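PDB 6NOB: beta-fructofuranosidase from Bifidobacterium adolescentis, which probably hydrolyses terminal beta-fructofuranoside linkages, such as that of sucrose, as a beta-fructofuranosidase of glycoside hydrolase family 32. Local coordinates for residues R218-R223 with K348-N353; F344-P349 with V354-E359. One frame throughout, in Å; residues are numbered along the deposited sequence.

Interaction 1: R218-R223 with K348-N353; sequences RLYLTR and KPLKRN
Tyr220 and Arg218, two residues apart on strand 216-227, meet Leu350, Tyr220 at the side chain and Arg218 at the carbonyl oxygen. The tight part lies here. Tyr220 OH comes to 3.3 Å from Leu350 CB and 3.6 Å from Leu350 CD1, the two side chains crossing at about a right angle, with CD1 oblique to the phenol ring. The Arg218 chain passes beside the carbonyl of the same leucine: CG is anti to the backbone N (chi1 -179°) and a bend at chi3 (-67°) turns the NE end toward that oxygen. Arg218 NE lies 3.1 Å from Leu350 O, but the angle is too poor for a hydrogen bond. The guanidinium is held instead by a salt bridge from NH2 to Asp206 and a hydrogen bond from NH1 to Thr240.

Farther along, the packing thins toward solvent. Arg352 N stands 4.1 Å above the plane of the Arg218 guanidinium, offset toward its rim, while the exposed Arg352 chain leads away, leaving Arg218 NH2 and Arg352 NH1 6.5 Å apart. Water 1 bridges the two segments, 2.6 Å from Tyr220 OH and 3.0 Å from Lys351 O, to which it probably donates. The loop itself makes an inverse gamma turn centred on Leu350, with a weak bond from Lys351 N to Pro349 O.

With a leucine in place of Arg218 the guanidinium is gone, which would probably leave Asp206 without its charged mate and open a gap beside Arg352 N. The contact thus joins a strand of one sheet to the hairpin loop of the next by van der Waals packing and one water, and the buried arginine's charge is probably balanced by Asp206.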
ATOM      1  N   ARG A 218      15.000   1.106  12.318  1.00 29.82           N
ATOM      2  CA  ARG A 218      15.184  -0.329  12.166  1.00 32.11           C
ATOM      3  C   ARG A 218      13.992  -0.904  11.415  1.00 31.26           C
ATOM      4  O   ARG A 218      12.840  -0.706  11.817  1.00 31.82           O
ATOM      5  CB  ARG A 218      15.349  -1.035  13.513  1.00 25.40           C
ATOM      6  CG  ARG A 218      15.567  -2.537  13.356  1.00 24.95           C
ATOM      7  CD  ARG A 218      16.180  -3.183  14.589  1.00 27.68           C
ATOM      8  NE  ARG A 218      17.555  -2.752  14.836  1.00 34.11           N
ATOM      9  CZ  ARG A 218      18.609  -3.157  14.131  1.00 38.07           C
ATOM     10  NH1 ARG A 218      18.452  -3.994  13.111  1.00 37.48           N
ATOM     11  NH2 ARG A 218      19.821  -2.715  14.440  1.00 32.42           N
ATOM     12  N   LEU A 219      14.272  -1.608  10.327  1.00 30.96           N
ATOM     13  CA  LEU A 219      13.242  -2.228   9.511  1.00 32.06           C
ATOM     14  C   LEU A 219      13.270  -3.732   9.709  1.00 34.06           C
ATOM     15  O   LEU A 219      14.341  -4.328   9.854  1.00 35.94           O
ATOM     16  CB  LEU A 219      13.436  -1.881   8.036  1.00 28.12           C
ATOM     17  CG  LEU A 219      13.401  -0.359   7.911  1.00 39.39           C
ATOM     18  CD1 LEU A 219      14.660   0.167   7.245  1.00 38.11           C
ATOM     19  CD2 LEU A 219      12.147   0.095   7.191  1.00 35.18           C
ATOM     20  N   TYR A 220      12.083  -4.331   9.747  1.00 34.75           N
ATOM     21  CA  TYR A 220      11.911  -5.778   9.742  1.00 32.58           C
ATOM     22  C   TYR A 220      11.084  -6.126   8.515  1.00 35.57           C
ATOM     23  O   TYR A 220       9.962  -5.633   8.369  1.00 37.76           O
ATOM     24  CB  TYR A 220      11.214  -6.263  11.017  1.00 25.48           C
ATOM     25  CG  TYR A 220      12.008  -6.044  12.286  1.00 31.85           C
ATOM     26  CD1 TYR A 220      12.860  -7.030  12.768  1.00 29.72           C
ATOM     27  CD2 TYR A 220      11.894  -4.862  13.011  1.00 27.35           C
ATOM     28  CE1 TYR A 220      13.585  -6.844  13.928  1.00 30.77           C
ATOM     29  CE2 TYR A 220      12.618  -4.665  14.176  1.00 32.29           C
ATOM     30  CZ  TYR A 220      13.461  -5.663  14.629  1.00 36.00           C
ATOM     31  OH  TYR A 220      14.185  -5.485  15.786  1.00 33.60           O
ATOM     32  N   LEU A 221      11.632  -6.961   7.634  1.00 35.76           N
ATOM     33  CA  LEU A 221      10.986  -7.243   6.361  1.00 32.78           C
ATOM     34  C   LEU A 221      11.085  -8.726   6.036  1.00 39.63           C
ATOM     35  O   LEU A 221      11.831  -9.481   6.665  1.00 40.22           O
ATOM     36  CB  LEU A 221      11.598  -6.416   5.223  1.00 28.20           C
ATOM     37  CG  LEU A 221      13.044  -6.752   4.852  1.00 28.36           C
ATOM     38  CD1 LEU A 221      13.221  -6.757   3.341  1.00 26.35           C
ATOM     39  CD2 LEU A 221      14.004  -5.769   5.501  1.00 28.23           C
ATOM     40  N   THR A 222      10.318  -9.133   5.028  1.00 39.81           N
ATOM     41  CA  THR A 222      10.327 -10.498   4.524  1.00 35.64           C
ATOM     42  C   THR A 222      11.221 -10.588   3.296  1.00 34.94           C
ATOM     43  O   THR A 222      11.131  -9.748   2.395  1.00 38.31           O
ATOM     44  CB  THR A 222       8.913 -10.960   4.163  1.00 32.47           C
ATOM     45  OG1 THR A 222       8.123 -11.048   5.351  1.00 35.43           O
ATOM     46  CG2 THR A 222       8.951 -12.325   3.475  1.00 24.44           C
ATOM     47  N   ARG A 223      12.084 -11.597   3.273  1.00 31.99           N
ATOM     48  CA  ARG A 223      12.788 -11.999   2.064  1.00 32.71           C
ATOM     49  C   ARG A 223      12.075 -13.211   1.483  1.00 36.34           C
ATOM     50  O   ARG A 223      11.753 -14.154   2.214  1.00 38.84           O
ATOM     51  CB  ARG A 223      14.254 -12.328   2.350  1.00 30.45           C
ATOM     52  CG  ARG A 223      15.150 -11.110   2.490  1.00 30.51           C
ATOM     53  CD  ARG A 223      15.463 -10.501   1.135  1.00 32.08           C
ATOM     54  NE  ARG A 223      16.147  -9.218   1.260  1.00 34.11           N
ATOM     55  CZ  ARG A 223      16.414  -8.412   0.238  1.00 33.32           C
ATOM     56  NH1 ARG A 223      16.053  -8.759  -0.989  1.00 27.25           N
ATOM     57  NH2 ARG A 223      17.038  -7.260   0.444  1.00 32.78           N
ATOM     58  N   LYS A 348      13.931  -6.177  24.485  1.00 39.85           N
ATOM     59  CA  LYS A 348      14.571  -4.927  24.114  1.00 39.83           C
ATOM     60  C   LYS A 348      15.866  -4.745  24.910  1.00 41.45           C
ATOM     61  O   LYS A 348      15.990  -5.248  26.030  1.00 43.72           O
ATOM     62  CB  LYS A 348      13.625  -3.754  24.360  1.00 39.91           C
ATOM     63  CG  LYS A 348      12.382  -3.784  23.481  1.00 38.29           C
ATOM     64  CD  LYS A 348      11.381  -2.710  23.879  1.00 37.88           C
ATOM     65  CE  LYS A 348      10.790  -2.979  25.254  1.00 37.99           C
ATOM     66  NZ  LYS A 348       9.663  -2.053  25.560  1.00 38.66           N
ATOM     67  N   PRO A 349      16.863  -4.037  24.346  1.00 36.64           N
ATOM     68  CA  PRO A 349      16.912  -3.375  23.033  1.00 35.47           C
ATOM     69  C   PRO A 349      16.884  -4.337  21.851  1.00 41.41           C
ATOM     70  O   PRO A 349      17.275  -5.496  21.979  1.00 39.96           O
ATOM     71  CB  PRO A 349      18.246  -2.623  23.070  1.00 33.64           C
ATOM     72  CG  PRO A 349      19.075  -3.384  24.047  1.00 36.21           C
ATOM     73  CD  PRO A 349      18.113  -3.838  25.101  1.00 29.67           C
ATOM     74  N   LEU A 350      16.426  -3.842  20.704  1.00 41.40           N
ATOM     75  CA  LEU A 350      16.241  -4.679  19.520  1.00 38.43           C
ATOM     76  C   LEU A 350      17.516  -4.721  18.676  1.00 39.20           C
ATOM     77  O   LEU A 350      17.531  -4.381  17.494  1.00 39.04           O
ATOM     78  CB  LEU A 350      15.050  -4.185  18.707  1.00 35.42           C
ATOM     79  CG  LEU A 350      13.702  -4.185  19.430  1.00 35.43           C
ATOM     80  CD1 LEU A 350      12.589  -3.714  18.510  1.00 33.39           C
ATOM     81  CD2 LEU A 350      13.390  -5.567  19.991  1.00 31.14           C
ATOM     82  N   LYS A 351      18.606  -5.141  19.317  1.00 38.65           N
ATOM     83  CA  LYS A 351      19.854  -5.380  18.603  0.51 40.00           C
ATOM     84  C   LYS A 351      19.642  -6.433  17.523  1.00 39.11           C
ATOM     85  O   LYS A 351      18.812  -7.335  17.665  1.00 39.17           O
ATOM     86  CB  LYS A 351      20.947  -5.841  19.569  0.51 41.24           C
ATOM     87  CG  LYS A 351      21.441  -4.770  20.524  0.51 44.99           C
ATOM     88  CD  LYS A 351      22.306  -5.375  21.621  0.51 45.74           C
ATOM     89  CE  LYS A 351      23.555  -6.034  21.050  0.51 41.92           C
ATOM     90  NZ  LYS A 351      23.822  -7.354  21.682  0.51 34.17           N
ATOM     91  N   ARG A 352      20.408  -6.322  16.434  1.00 32.83           N
ATOM     92  CA  ARG A 352      20.198  -7.202  15.287  1.00 32.01           C
ATOM     93  C   ARG A 352      20.330  -8.680  15.634  1.00 30.38           C
ATOM     94  O   ARG A 352      19.772  -9.521  14.920  1.00 31.24           O
ATOM     95  CB  ARG A 352      21.172  -6.851  14.159  1.00 30.95           C
ATOM     96  CG  ARG A 352      22.582  -7.370  14.373  1.00 31.45           C
ATOM     97  CD  ARG A 352      23.564  -6.757  13.385  1.00 31.82           C
ATOM     98  NE  ARG A 352      24.945  -7.030  13.774  1.00 33.56           N
ATOM     99  CZ  ARG A 352      25.950  -6.179  13.600  1.00 36.64           C
ATOM    100  NH1 ARG A 352      25.726  -4.997  13.036  1.00 29.43           N
ATOM    101  NH2 ARG A 352      27.177  -6.507  13.996  1.00 28.54           N
ATOM    102  N   ASN A 353      21.028  -9.021  16.717  1.00 33.21           N
ATOM    103  CA  ASN A 353      21.305 -10.414  17.044  1.00 34.12           C
ATOM    104  C   ASN A 353      20.472 -10.945  18.205  1.00 38.08           C
ATOM    105  O   ASN A 353      20.763 -12.034  18.708  1.00 41.11           O
ATOM    106  CB  ASN A 353      22.795 -10.599  17.345  1.00 30.99           C
ATOM    107  CG  ASN A 353      23.278  -9.715  18.477  1.00 37.76           C
ATOM    108  OD1 ASN A 353      22.488  -9.029  19.125  1.00 41.74           O
ATOM    109  ND2 ASN A 353      24.585  -9.729  18.724  1.00 33.46           N
TER
HETATM  110  O   HOH W   1      16.420  -6.771  15.964  1.00 31.10           O

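Interaction 2: F344-P349 with V354-E359; sequences FSAKKP and VTWRYE
The indole of Trp356 carries Ala346 CB over one face, 3.4 Å from the centroid of the six-membered ring and 8° off its normal, a CH-pi contact; Phe344 C sits at the indole edge. The Phe344 ring has Tyr358 CD1 over one face, 3.6 Å above the plane, and Trp356 O at its edge. The Phe344 and Tyr358 ring planes are 37° apart, an oblique packing.

The antiparallel hairpin is closed at the hydrogen-bonded pair Ser345-Arg357: Ser345 N gives to Arg357 O (2.9 Å), and Arg357 N gives to Ser345 O (2.7 Å).

On the sheet face of Ser345 and Arg357, the Arg357 guanidinium holds Glu359 OE1 side-on through both NE (2.9 Å) and NH2 (2.8 Å), the latter on the syn lone pair. The Glu359 chain, CG anti to the carbonyl carbon (chi1 -58°) and bent at chi2, turns OE1 to that guanidinium. Ser345 OG also donates to Glu359 OE1, at a doubtfully short modelled 2.4 Å, and bonds to Arg285 on the neighbouring strand. With Arg285 NE close to Arg357 NH2, the carboxylate probably offsets two like charges, so this face is polar and the other, with Phe344 and Tyr358, aromatic.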
ATOM      1  N   PHE A 344       5.503 -13.221  17.720  1.00 35.10           N
ATOM      2  CA  PHE A 344       6.863 -13.385  18.212  1.00 27.83           C
ATOM      3  C   PHE A 344       7.223 -12.201  19.096  1.00 36.13           C
ATOM      4  O   PHE A 344       6.678 -11.105  18.948  1.00 36.44           O
ATOM      5  CB  PHE A 344       7.882 -13.486  17.070  1.00 28.52           C
ATOM      6  CG  PHE A 344       7.661 -14.652  16.149  1.00 31.14           C
ATOM      7  CD1 PHE A 344       6.755 -14.568  15.103  1.00 25.18           C
ATOM      8  CD2 PHE A 344       8.377 -15.825  16.317  1.00 29.87           C
ATOM      9  CE1 PHE A 344       6.559 -15.637  14.251  1.00 32.03           C
ATOM     10  CE2 PHE A 344       8.185 -16.898  15.470  1.00 37.21           C
ATOM     11  CZ  PHE A 344       7.276 -16.805  14.434  1.00 33.58           C
ATOM     12  N   SER A 345       8.161 -12.421  20.018  1.00 34.02           N
ATOM     13  CA  SER A 345       8.616 -11.350  20.893  1.00 36.71           C
ATOM     14  C   SER A 345      10.118 -11.451  21.111  1.00 36.49           C
ATOM     15  O   SER A 345      10.695 -12.541  21.097  1.00 38.52           O
ATOM     16  CB  SER A 345       7.910 -11.370  22.255  1.00 33.29           C
ATOM     17  OG  SER A 345       8.192 -12.562  22.957  1.00 39.03           O
ATOM     18  N   ALA A 346      10.740 -10.294  21.327  1.00 34.80           N
ATOM     19  CA  ALA A 346      12.167 -10.202  21.595  1.00 41.28           C
ATOM     20  C   ALA A 346      12.412  -9.202  22.715  1.00 43.09           C
ATOM     21  O   ALA A 346      11.718  -8.186  22.814  1.00 36.47           O
ATOM     22  CB  ALA A 346      12.946  -9.782  20.344  1.00 36.56           C
ATOM     23  N   LYS A 347      13.405  -9.490  23.552  1.00 45.17           N
ATOM     24  CA  LYS A 347      13.747  -8.588  24.643  1.00 43.36           C
ATOM     25  C   LYS A 347      14.441  -7.344  24.105  1.00 41.28           C
ATOM     26  O   LYS A 347      15.419  -7.439  23.356  1.00 44.58           O
ATOM     27  CB  LYS A 347      14.642  -9.293  25.661  1.00 43.03           C
ATOM     28  CG  LYS A 347      14.956  -8.443  26.881  1.00 55.28           C
ATOM     29  CD  LYS A 347      14.962  -9.273  28.156  1.00 66.36           C
ATOM     30  CE  LYS A 347      14.986  -8.383  29.392  1.00 70.93           C
ATOM     31  NZ  LYS A 347      16.084  -8.756  30.329  1.00 74.46           N
ATOM     32  N   LYS A 348      13.931  -6.177  24.485  1.00 39.85           N
ATOM     33  CA  LYS A 348      14.571  -4.927  24.114  1.00 39.83           C
ATOM     34  C   LYS A 348      15.866  -4.745  24.910  1.00 41.45           C
ATOM     35  O   LYS A 348      15.990  -5.248  26.030  1.00 43.72           O
ATOM     36  CB  LYS A 348      13.625  -3.754  24.360  1.00 39.91           C
ATOM     37  CG  LYS A 348      12.382  -3.784  23.481  1.00 38.29           C
ATOM     38  CD  LYS A 348      11.381  -2.710  23.879  1.00 37.88           C
ATOM     39  CE  LYS A 348      10.790  -2.979  25.254  1.00 37.99           C
ATOM     40  NZ  LYS A 348       9.663  -2.053  25.560  1.00 38.66           N
ATOM     41  N   PRO A 349      16.863  -4.037  24.346  1.00 36.64           N
ATOM     42  CA  PRO A 349      16.912  -3.375  23.033  1.00 35.47           C
ATOM     43  C   PRO A 349      16.884  -4.337  21.851  1.00 41.41           C
ATOM     44  O   PRO A 349      17.275  -5.496  21.979  1.00 39.96           O
ATOM     45  CB  PRO A 349      18.246  -2.623  23.070  1.00 33.64           C
ATOM     46  CG  PRO A 349      19.075  -3.384  24.047  1.00 36.21           C
ATOM     47  CD  PRO A 349      18.113  -3.838  25.101  1.00 29.67           C
ATOM     48  N   VAL A 354      19.451 -10.220  18.648  1.00 35.12           N
ATOM     49  CA  VAL A 354      18.578 -10.756  19.687  1.00 37.79           C
ATOM     50  C   VAL A 354      17.604 -11.729  19.041  1.00 36.21           C
ATOM     51  O   VAL A 354      17.175 -11.536  17.896  1.00 37.21           O
ATOM     52  CB  VAL A 354      17.851  -9.627  20.444  1.00 42.58           C
ATOM     53  CG1 VAL A 354      16.818  -8.935  19.555  1.00 38.77           C
ATOM     54  CG2 VAL A 354      17.210 -10.162  21.725  1.00 41.43           C
ATOM     55  N   THR A 355      17.269 -12.799  19.758  1.00 35.91           N
ATOM     56  CA  THR A 355      16.423 -13.827  19.174  1.00 37.39           C
ATOM     57  C   THR A 355      14.950 -13.483  19.357  1.00 40.40           C
ATOM     58  O   THR A 355      14.564 -12.737  20.260  1.00 42.73           O
ATOM     59  CB  THR A 355      16.712 -15.197  19.787  1.00 34.09           C
ATOM     60  OG1 THR A 355      16.383 -15.183  21.182  1.00 34.40           O
ATOM     61  CG2 THR A 355      18.179 -15.551  19.617  1.00 33.74           C
ATOM     62  N   TRP A 356      14.125 -14.052  18.486  1.00 38.05           N
ATOM     63  CA  TRP A 356      12.690 -13.804  18.483  1.00 34.14           C
ATOM     64  C   TRP A 356      11.972 -15.069  18.933  1.00 38.33           C
ATOM     65  O   TRP A 356      12.075 -16.113  18.281  1.00 44.95           O
ATOM     66  CB  TRP A 356      12.228 -13.343  17.101  1.00 29.79           C
ATOM     67  CG  TRP A 356      12.676 -11.940  16.833  1.00 36.89           C
ATOM     68  CD1 TRP A 356      13.875 -11.548  16.312  1.00 39.43           C
ATOM     69  CD2 TRP A 356      11.952 -10.737  17.122  1.00 36.52           C
ATOM     70  NE1 TRP A 356      13.935 -10.177  16.240  1.00 38.72           N
ATOM     71  CE2 TRP A 356      12.767  -9.656  16.732  1.00 35.60           C
ATOM     72  CE3 TRP A 356      10.690 -10.471  17.660  1.00 36.71           C
ATOM     73  CZ2 TRP A 356      12.360  -8.329  16.863  1.00 34.81           C
ATOM     74  CZ3 TRP A 356      10.289  -9.152  17.792  1.00 38.03           C
ATOM     75  CH2 TRP A 356      11.122  -8.100  17.395  1.00 32.63           C
ATOM     76  N   ARG A 357      11.263 -14.968  20.052  1.00 40.13           N
ATOM     77  CA  ARG A 357      10.610 -16.103  20.690  1.00 42.15           C
ATOM     78  C   ARG A 357       9.208 -16.284  20.122  1.00 42.52           C
ATOM     79  O   ARG A 357       8.423 -15.333  20.081  1.00 45.03           O
ATOM     80  CB  ARG A 357      10.551 -15.875  22.200  1.00 42.27           C
ATOM     81  CG  ARG A 357      10.012 -17.029  23.015  1.00 42.43           C
ATOM     82  CD  ARG A 357      10.062 -16.683  24.497  1.00 42.30           C
ATOM     83  NE  ARG A 357       9.108 -15.631  24.842  1.00 45.84           N
ATOM     84  CZ  ARG A 357       9.152 -14.919  25.964  1.00 47.76           C
ATOM     85  NH1 ARG A 357      10.112 -15.137  26.853  1.00 45.17           N
ATOM     86  NH2 ARG A 357       8.237 -13.986  26.197  1.00 40.25           N
ATOM     87  N   TYR A 358       8.896 -17.503  19.685  1.00 39.86           N
ATOM     88  CA  TYR A 358       7.569 -17.783  19.154  1.00 40.48           C
ATOM     89  C   TYR A 358       6.552 -17.828  20.289  1.00 39.50           C
ATOM     90  O   TYR A 358       6.725 -18.565  21.264  1.00 41.03           O
ATOM     91  CB  TYR A 358       7.568 -19.102  18.381  1.00 42.00           C
ATOM     92  CG  TYR A 358       6.223 -19.466  17.786  1.00 37.82           C
ATOM     93  CD1 TYR A 358       5.392 -18.489  17.254  1.00 36.26           C
ATOM     94  CD2 TYR A 358       5.785 -20.786  17.755  1.00 38.03           C
ATOM     95  CE1 TYR A 358       4.163 -18.812  16.712  1.00 37.97           C
ATOM     96  CE2 TYR A 358       4.555 -21.120  17.214  1.00 35.82           C
ATOM     97  CZ  TYR A 358       3.748 -20.127  16.695  1.00 39.06           C
ATOM     98  OH  TYR A 358       2.523 -20.443  16.155  1.00 40.50           O
ATOM     99  N   GLU A 359       5.489 -17.035  20.161  1.00 37.76           N
ATOM    100  CA  GLU A 359       4.479 -16.909  21.202  1.00 36.17           C
ATOM    101  C   GLU A 359       3.166 -17.599  20.856  1.00 40.51           C
ATOM    102  O   GLU A 359       2.212 -17.510  21.638  1.00 42.21           O
ATOM    103  CB  GLU A 359       4.215 -15.427  21.499  1.00 37.11           C
ATOM    104  CG  GLU A 359       5.444 -14.638  21.929  1.00 36.14           C
ATOM    105  CD  GLU A 359       5.641 -14.640  23.434  1.00 41.36           C
ATOM    106  OE1 GLU A 359       6.725 -14.231  23.897  1.00 39.35           O
ATOM    107  OE2 GLU A 359       4.709 -15.052  24.157  1.00 44.75           O
TER

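Following the chain from the N terminus, past the two antiparallel sheets of its first part, segment 218-223 comes in a four-stranded antiparallel sheet, and the chain then builds the next sheet up to the hairpin of strands 337-347 and 357-365. Interaction 2 closes the short turn of this hairpin; interaction 1 closes a span of 124 residues by bringing the same turn back to the earlier strand. The segments alternate along the chain, so the two closures cross, sharing Lys348 and Pro349. They also touch in space, Tyr220 CE1 lying 3.5 Å from Trp356 CZ2. Together they tie two successive sheets, consistent with neighbouring blades of the five-bladed beta-propeller of family 32.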